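Local coordinates for A-type flavoprotein (Giardia intestinalis, PDB 2Q9U) that binds FMN and a mu-oxo-diiron centre and probably passes electrons between them as an oxygen-scavenging flavodiiron oxidoreductase, at residues 267-272 with 381-386; 271-276 with 387-392. All coordinates share one frame; numbering follows the deposited sequence.

Interaction 1: 267-272 with 381-386. With FMN (flavin mononucleotide), chain F.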
loop_
_atom_site.group_PDB
_atom_site.type_symbol
_atom_site.label_atom_id
_atom_site.label_comp_id
_atom_site.label_asym_id
_atom_site.label_seq_id
_atom_site.Cartn_x
_atom_site.Cartn_y
_atom_site.Cartn_z
ATOM N N TYR A 267 -16.315 5.049 -11.921
ATOM C CA TYR A 267 -17.027 6.278 -11.525
ATOM C C TYR A 267 -18.219 6.003 -10.593
ATOM O O TYR A 267 -19.022 6.894 -10.321
ATOM C CB TYR A 267 -17.457 7.100 -12.745
ATOM C CG TYR A 267 -16.311 7.840 -13.406
ATOM C CD1 TYR A 267 -15.937 9.133 -12.968
ATOM C CD2 TYR A 267 -15.608 7.268 -14.468
ATOM C CE1 TYR A 267 -14.861 9.839 -13.574
ATOM C CE2 TYR A 267 -14.532 7.959 -15.085
ATOM C CZ TYR A 267 -14.167 9.244 -14.619
ATOM O OH TYR A 267 -13.116 9.922 -15.223
ATOM N N GLY A 268 -18.328 4.776 -10.097
ATOM C CA GLY A 268 -19.209 4.540 -8.939
ATOM C C GLY A 268 -20.659 4.171 -9.226
ATOM O O GLY A 268 -21.406 3.889 -8.293
ATOM N N THR A 269 -21.074 4.152 -10.490
ATOM C CA THR A 269 -22.474 3.776 -10.779
ATOM C C THR A 269 -22.725 2.272 -10.604
ATOM O O THR A 269 -23.793 1.872 -10.109
ATOM C CB THR A 269 -22.998 4.272 -12.153
ATOM O OG1 THR A 269 -22.322 3.592 -13.215
ATOM C CG2 THR A 269 -22.799 5.812 -12.289
ATOM N N THR A 270 -21.753 1.446 -11.011
ATOM C CA THR A 270 -21.836 -0.003 -10.756
ATOM C C THR A 270 -21.851 -0.259 -9.235
ATOM O O THR A 270 -22.562 -1.150 -8.734
ATOM C CB THR A 270 -20.699 -0.817 -11.432
ATOM O OG1 THR A 270 -20.673 -0.558 -12.840
ATOM C CG2 THR A 270 -20.925 -2.320 -11.231
ATOM N N HIS A 271 -21.056 0.524 -8.512
ATOM C CA HIS A 271 -21.083 0.515 -7.036
ATOM C C HIS A 271 -22.459 0.848 -6.427
ATOM O O HIS A 271 -22.931 0.142 -5.528
ATOM C CB HIS A 271 -20.018 1.446 -6.466
ATOM C CG HIS A 271 -19.993 1.456 -4.976
ATOM N ND1 HIS A 271 -19.250 0.557 -4.244
ATOM C CD2 HIS A 271 -20.677 2.207 -4.072
ATOM C CE1 HIS A 271 -19.451 0.773 -2.955
ATOM N NE2 HIS A 271 -20.310 1.766 -2.824
ATOM N N ARG A 272 -23.107 1.913 -6.888
ATOM C CA ARG A 272 -24.435 2.272 -6.365
ATOM C C ARG A 272 -25.493 1.191 -6.667
ATOM O O ARG A 272 -26.336 0.886 -5.820
ATOM C CB ARG A 272 -24.920 3.614 -6.911
ATOM C CG ARG A 272 -26.302 4.046 -6.362
ATOM C CD ARG A 272 -26.167 4.477 -4.903
ATOM N NE ARG A 272 -27.439 4.683 -4.185
ATOM C CZ ARG A 272 -28.243 3.719 -3.724
ATOM N NH1 ARG A 272 -27.992 2.430 -3.942
ATOM N NH2 ARG A 272 -29.334 4.061 -3.059
ATOM N N LYS A 381 -26.348 1.884 -19.688
ATOM C CA LYS A 381 -25.420 2.859 -20.242
ATOM C C LYS A 381 -25.178 4.089 -19.373
ATOM O O LYS A 381 -26.056 4.856 -19.123
ATOM C CB LYS A 381 -25.804 3.215 -21.690
ATOM C CG LYS A 381 -25.096 4.358 -22.262
ATOM C CD LYS A 381 -25.731 4.778 -23.577
ATOM C CE LYS A 381 -25.958 3.632 -24.472
ATOM N NZ LYS A 381 -25.485 3.903 -25.859
ATOM N N PHE A 382 -23.964 4.189 -18.880
ATOM C CA PHE A 382 -23.437 5.324 -18.146
ATOM C C PHE A 382 -23.905 5.531 -16.719
ATOM O O PHE A 382 -23.106 5.574 -15.842
ATOM C CB PHE A 382 -23.477 6.597 -18.957
ATOM C CG PHE A 382 -22.375 6.706 -19.928
ATOM C CD1 PHE A 382 -21.071 6.667 -19.506
ATOM C CD2 PHE A 382 -22.634 6.795 -21.261
ATOM C CE1 PHE A 382 -20.079 6.716 -20.378
ATOM C CE2 PHE A 382 -21.603 6.872 -22.151
ATOM C CZ PHE A 382 -20.330 6.829 -21.709
ATOM N N ASN A 383 -25.201 5.652 -16.524
ATOM C CA ASN A 383 -25.737 6.012 -15.235
ATOM C C ASN A 383 -26.977 5.238 -14.810
ATOM O O ASN A 383 -27.682 4.764 -15.627
ATOM C CB ASN A 383 -26.013 7.489 -15.315
ATOM C CG ASN A 383 -26.150 8.135 -13.983
ATOM O OD1 ASN A 383 -25.967 7.545 -12.964
ATOM N ND2 ASN A 383 -26.463 9.388 -14.010
ATOM N N TYR A 384 -27.170 5.078 -13.511
ATOM C CA TYR A 384 -28.354 4.430 -12.953
ATOM C C TYR A 384 -29.492 5.466 -12.845
ATOM O O TYR A 384 -29.257 6.680 -12.961
ATOM C CB TYR A 384 -28.042 3.823 -11.570
ATOM C CG TYR A 384 -27.550 4.840 -10.569
ATOM C CD1 TYR A 384 -28.453 5.628 -9.834
ATOM C CD2 TYR A 384 -26.179 5.031 -10.366
ATOM C CE1 TYR A 384 -28.007 6.568 -8.935
ATOM C CE2 TYR A 384 -25.729 5.971 -9.477
ATOM C CZ TYR A 384 -26.648 6.740 -8.763
ATOM O OH TYR A 384 -26.209 7.681 -7.873
ATOM N N THR A 385 -30.707 4.964 -12.630
ATOM C CA THR A 385 -31.900 5.763 -12.349
ATOM C C THR A 385 -32.586 5.110 -11.174
ATOM O O THR A 385 -32.261 3.980 -10.843
ATOM C CB THR A 385 -32.897 5.709 -13.512
ATOM O OG1 THR A 385 -33.222 4.345 -13.815
ATOM C CG2 THR A 385 -32.319 6.372 -14.740
ATOM N N GLU A 386 -33.530 5.798 -10.541
ATOM C CA GLU A 386 -34.363 5.124 -9.542
ATOM C C GLU A 386 -34.993 3.813 -10.008
ATOM O O GLU A 386 -35.103 2.876 -9.220
ATOM C CB GLU A 386 -35.434 6.050 -9.004
ATOM C CG GLU A 386 -34.875 6.988 -7.953
ATOM C CD GLU A 386 -35.943 7.527 -7.048
ATOM O OE1 GLU A 386 -37.079 7.725 -7.526
ATOM O OE2 GLU A 386 -35.651 7.743 -5.856
HETATM N N1 FMN F . -17.501 1.455 -22.279
HETATM C C2 FMN F . -17.683 0.496 -23.232
HETATM O O2 FMN F . -18.836 0.176 -23.567
HETATM N N3 FMN F . -16.588 -0.086 -23.840
HETATM C C4 FMN F . -15.294 0.252 -23.474
HETATM O O4 FMN F . -14.373 -0.404 -23.956
HETATM C C4A FMN F . -15.099 1.230 -22.482
HETATM N N5 FMN F . -13.829 1.643 -22.091
HETATM C C5A FMN F . -13.703 2.625 -21.115
HETATM C C6 FMN F . -12.433 3.049 -20.708
HETATM C C7 FMN F . -12.282 4.037 -19.718
HETATM C C7M FMN F . -10.905 4.593 -19.472
HETATM C C8 FMN F . -13.406 4.617 -19.133
HETATM C C8M FMN F . -13.291 5.599 -17.993
HETATM C C9 FMN F . -14.673 4.201 -19.539
HETATM C C9A FMN F . -14.832 3.209 -20.525
HETATM N N10 FMN F . -16.101 2.789 -20.918
HETATM C C10 FMN F . -16.229 1.832 -21.902
HETATM C "C1'" FMN F . -17.349 3.374 -20.325
HETATM C "C2'" FMN F . -17.641 2.830 -18.929
HETATM O "O2'" FMN F . -17.989 1.447 -18.948
HETATM C "C3'" FMN F . -18.719 3.749 -18.351
HETATM O "O3'" FMN F . -18.083 4.972 -18.010
HETATM C "C4'" FMN F . -19.419 3.215 -17.119
HETATM O "O4'" FMN F . -20.552 4.026 -16.836
HETATM C "C5'" FMN F . -18.508 3.227 -15.898
HETATM O "O5'" FMN F . -19.139 2.518 -14.845
HETATM P P FMN F . -18.798 2.922 -13.344
HETATM O O1P FMN F . -19.290 1.769 -12.487
HETATM O O2P FMN F . -17.309 3.094 -13.251
HETATM O O3P FMN F . -19.485 4.217 -12.945
#
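Thr269 carries OG1 in the crowded position between its backbone N and carbonyl carbon (chi1 68°), which turns the hydroxyl to the FMN phosphate and leaves CG2 anti to the carbonyl carbon, facing 381-386. Tyr384 takes the same crowded first torsion and so raises its ring beside the first turn of helix 269-283. Arg272, with CG anti to the backbone N and the chain bent at chi2, lays its CG over one face of that ring, 3.8 Å from the centroid of Tyr384. At 20° off the ring normal, this is a CH-pi contact. Asn383 OD1 lies over the opposite face, toward the rim, and takes a weak hydrogen bond from Tyr384 N; Asn383 ND2 is hydrogen-bonded to Ile118 O of a second subunit. Thr269 CB meets the ring edge, 3.7 Å from Tyr384 CD2. Residues 267-270 belong to the phosphate-binding loop of a flavodoxin-like fold, which leads from strand 258-263 into helix 269-283. Two bonds grip FMN O3P, from Thr269 N and from Thr269 OG1, the latter 2.9 Å long. Thr270 N and OG1 hold O1P in the same way, with Thr270 OG1 2.7 Å from O1P, while Tyr267 N reaches O2P nearly straight (2.6 Å, 169°). The helix dipole would be expected to steady the phosphate charge. The Phe382 ring approaches the ribityl chain obliquely, its CE1 3.6 Å from FMN O3', and also meets His115 and Trp153 of the second subunit. Tyr267 OH shares a hydrogen bond with Glu87 OE2 of that same neighbouring subunit, a residue of its diiron pocket, and the Tyr267 ring has the flavin methyl C8M at its edge.

Interaction 2: 271-276 with 387-392; sequences HRMALA and ELLEQA
Over one face of the Arg272 guanidinium lies Leu389, with CD1 4.2 Å above the plane and over its centre; Ala276 N sits at the edge, in plane, its N-H spent on the helical bond to Arg272 O. The aliphatic part of the arginine serves the same leucine, for Leu389 CD2 is 3.8 Å from Arg272 CG, and the two side chains cross at about a right angle. In the flavodoxin-like domain this contact pairs the first helix, 269-283, with the C-terminal helix 386-409, both running beside the parallel sheet. The axes of the short segments approach to 8.3 Å and cross at -49°, close enough for alanines to fill the interface. Leu389 CG is anti to its carbonyl carbon (chi1 -63°), which brings CD2 between Arg272 and Met273, with Leu389 CD2 3.8 Å from Met273 SD. Met273 is bent at both chi2 (-79°) and chi3, so its thioether curls along helix 386-409, bringing CE against the backbone O of Leu388 and the methyl of Ala392. Met273 also touches Ile378 and Phe380 of the edge strand 378-381. Tyr7 of a third subunit packs on both Arg272 and Leu389. No hydrogen bond joins the segments. Further toward the C-terminal ends of the two segments, Ala276 CB and Ala392 CB meet at 3.9 Å, and Ala276 CB presses on the backbone O of Leu389 at 3.4 Å.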
loop_
_atom_site.group_PDB
_atom_site.type_symbol
_atom_site.label_atom_id
_atom_site.label_comp_id
_atom_site.label_asym_id
_atom_site.label_seq_id
_atom_site.Cartn_x
_atom_site.Cartn_y
_atom_site.Cartn_z
ATOM N N HIS A 271 -21.056 0.524 -8.512
ATOM C CA HIS A 271 -21.083 0.515 -7.036
ATOM C C HIS A 271 -22.459 0.848 -6.427
ATOM O O HIS A 271 -22.931 0.142 -5.528
ATOM C CB HIS A 271 -20.018 1.446 -6.466
ATOM C CG HIS A 271 -19.993 1.456 -4.976
ATOM N ND1 HIS A 271 -19.250 0.557 -4.244
ATOM C CD2 HIS A 271 -20.677 2.207 -4.072
ATOM C CE1 HIS A 271 -19.451 0.773 -2.955
ATOM N NE2 HIS A 271 -20.310 1.766 -2.824
ATOM N N ARG A 272 -23.107 1.913 -6.888
ATOM C CA ARG A 272 -24.435 2.272 -6.365
ATOM C C ARG A 272 -25.493 1.191 -6.667
ATOM O O ARG A 272 -26.336 0.886 -5.820
ATOM C CB ARG A 272 -24.920 3.614 -6.911
ATOM C CG ARG A 272 -26.302 4.046 -6.362
ATOM C CD ARG A 272 -26.167 4.477 -4.903
ATOM N NE ARG A 272 -27.439 4.683 -4.185
ATOM C CZ ARG A 272 -28.243 3.719 -3.724
ATOM N NH1 ARG A 272 -27.992 2.430 -3.942
ATOM N NH2 ARG A 272 -29.334 4.061 -3.059
ATOM N N MET A 273 -25.437 0.611 -7.856
ATOM C CA MET A 273 -26.351 -0.486 -8.171
ATOM C C MET A 273 -26.080 -1.682 -7.256
ATOM O O MET A 273 -27.020 -2.381 -6.822
ATOM C CB MET A 273 -26.232 -0.902 -9.619
ATOM C CG MET A 273 -26.736 0.135 -10.572
ATOM S SD MET A 273 -28.525 0.076 -10.654
ATOM C CE MET A 273 -28.672 -1.310 -11.798
ATOM N N ALA A 274 -24.796 -1.920 -6.970
ATOM C CA ALA A 274 -24.400 -2.981 -6.036
ATOM C C ALA A 274 -25.036 -2.782 -4.688
ATOM O O ALA A 274 -25.498 -3.758 -4.079
ATOM C CB ALA A 274 -22.857 -3.064 -5.890
ATOM N N LEU A 275 -25.072 -1.532 -4.206
ATOM C CA LEU A 275 -25.681 -1.266 -2.897
ATOM C C LEU A 275 -27.188 -1.583 -2.888
ATOM O O LEU A 275 -27.725 -2.091 -1.903
ATOM C CB LEU A 275 -25.437 0.194 -2.455
ATOM C CG LEU A 275 -24.014 0.583 -2.028
ATOM C CD1 LEU A 275 -23.904 2.116 -1.905
ATOM C CD2 LEU A 275 -23.639 -0.107 -0.691
ATOM N N ALA A 276 -27.880 -1.239 -3.970
ATOM C CA ALA A 276 -29.320 -1.527 -4.075
ATOM C C ALA A 276 -29.573 -3.043 -4.098
ATOM O O ALA A 276 -30.489 -3.545 -3.434
ATOM C CB ALA A 276 -29.931 -0.860 -5.348
ATOM N N GLU A 387 -35.400 3.745 -11.273
ATOM C CA GLU A 387 -35.998 2.524 -11.813
ATOM C C GLU A 387 -34.982 1.384 -11.850
ATOM O O GLU A 387 -35.325 0.243 -11.515
ATOM C CB GLU A 387 -36.577 2.762 -13.212
ATOM N N LEU A 388 -33.754 1.704 -12.275
ATOM C CA LEU A 388 -32.661 0.732 -12.303
ATOM C C LEU A 388 -32.262 0.248 -10.903
ATOM O O LEU A 388 -32.034 -0.941 -10.718
ATOM C CB LEU A 388 -31.449 1.274 -13.058
ATOM C CG LEU A 388 -31.419 1.055 -14.572
ATOM C CD1 LEU A 388 -30.455 2.067 -15.219
ATOM C CD2 LEU A 388 -31.033 -0.378 -14.950
ATOM N N LEU A 389 -32.175 1.157 -9.934
ATOM C CA LEU A 389 -31.947 0.771 -8.534
ATOM C C LEU A 389 -33.021 -0.214 -8.002
ATOM O O LEU A 389 -32.709 -1.170 -7.285
ATOM C CB LEU A 389 -31.904 2.014 -7.635
ATOM C CG LEU A 389 -30.772 3.014 -7.927
ATOM C CD1 LEU A 389 -30.890 4.207 -6.995
ATOM C CD2 LEU A 389 -29.400 2.333 -7.745
ATOM N N GLU A 390 -34.278 0.046 -8.344
ATOM C CA GLU A 390 -35.375 -0.854 -8.001
ATOM C C GLU A 390 -35.200 -2.230 -8.642
ATOM O O GLU A 390 -35.415 -3.258 -7.992
ATOM C CB GLU A 390 -36.714 -0.237 -8.416
ATOM C CG GLU A 390 -37.881 -1.129 -8.087
ATOM C CD GLU A 390 -39.218 -0.490 -8.380
ATOM O OE1 GLU A 390 -39.415 -0.022 -9.516
ATOM O OE2 GLU A 390 -40.073 -0.467 -7.463
ATOM N N GLN A 391 -34.793 -2.256 -9.912
ATOM C CA GLN A 391 -34.542 -3.515 -10.596
ATOM C C GLN A 391 -33.380 -4.266 -9.912
ATOM O O GLN A 391 -33.415 -5.496 -9.753
ATOM C CB GLN A 391 -34.256 -3.261 -12.081
ATOM C CG GLN A 391 -33.941 -4.501 -12.871
ATOM C CD GLN A 391 -33.700 -4.221 -14.340
ATOM O OE1 GLN A 391 -33.599 -3.064 -14.754
ATOM N NE2 GLN A 391 -33.617 -5.282 -15.143
ATOM N N ALA A 392 -32.370 -3.508 -9.488
ATOM C CA ALA A 392 -31.219 -4.098 -8.788
ATOM C C ALA A 392 -31.656 -4.678 -7.461
ATOM O O ALA A 392 -31.261 -5.787 -7.113
ATOM C CB ALA A 392 -30.101 -3.056 -8.590
#

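Helix 269-283 supplies both contacts: interaction 1 uses its N-terminal turn and interaction 2 the turn that follows, with Arg272 common to the two. Their centres are about 8 Å apart. Interaction 1 is partly buried; its segments meet by CH-pi and van der Waals contact, while hydrogen bonds from 267-270 run to the FMN phosphate, and a second subunit reaches Tyr267, Phe382 and Asn383. Interaction 2 is buried and apolar, a helix-helix seam with more surface covered (328 against 216 Å²). Tyr384 bridges them, its CB 3.9 Å from Met273 SD and its CD1 4.0 Å from Leu389 CG, so the loop at the cofactor rests directly on the helix pair. The third subunit touches both.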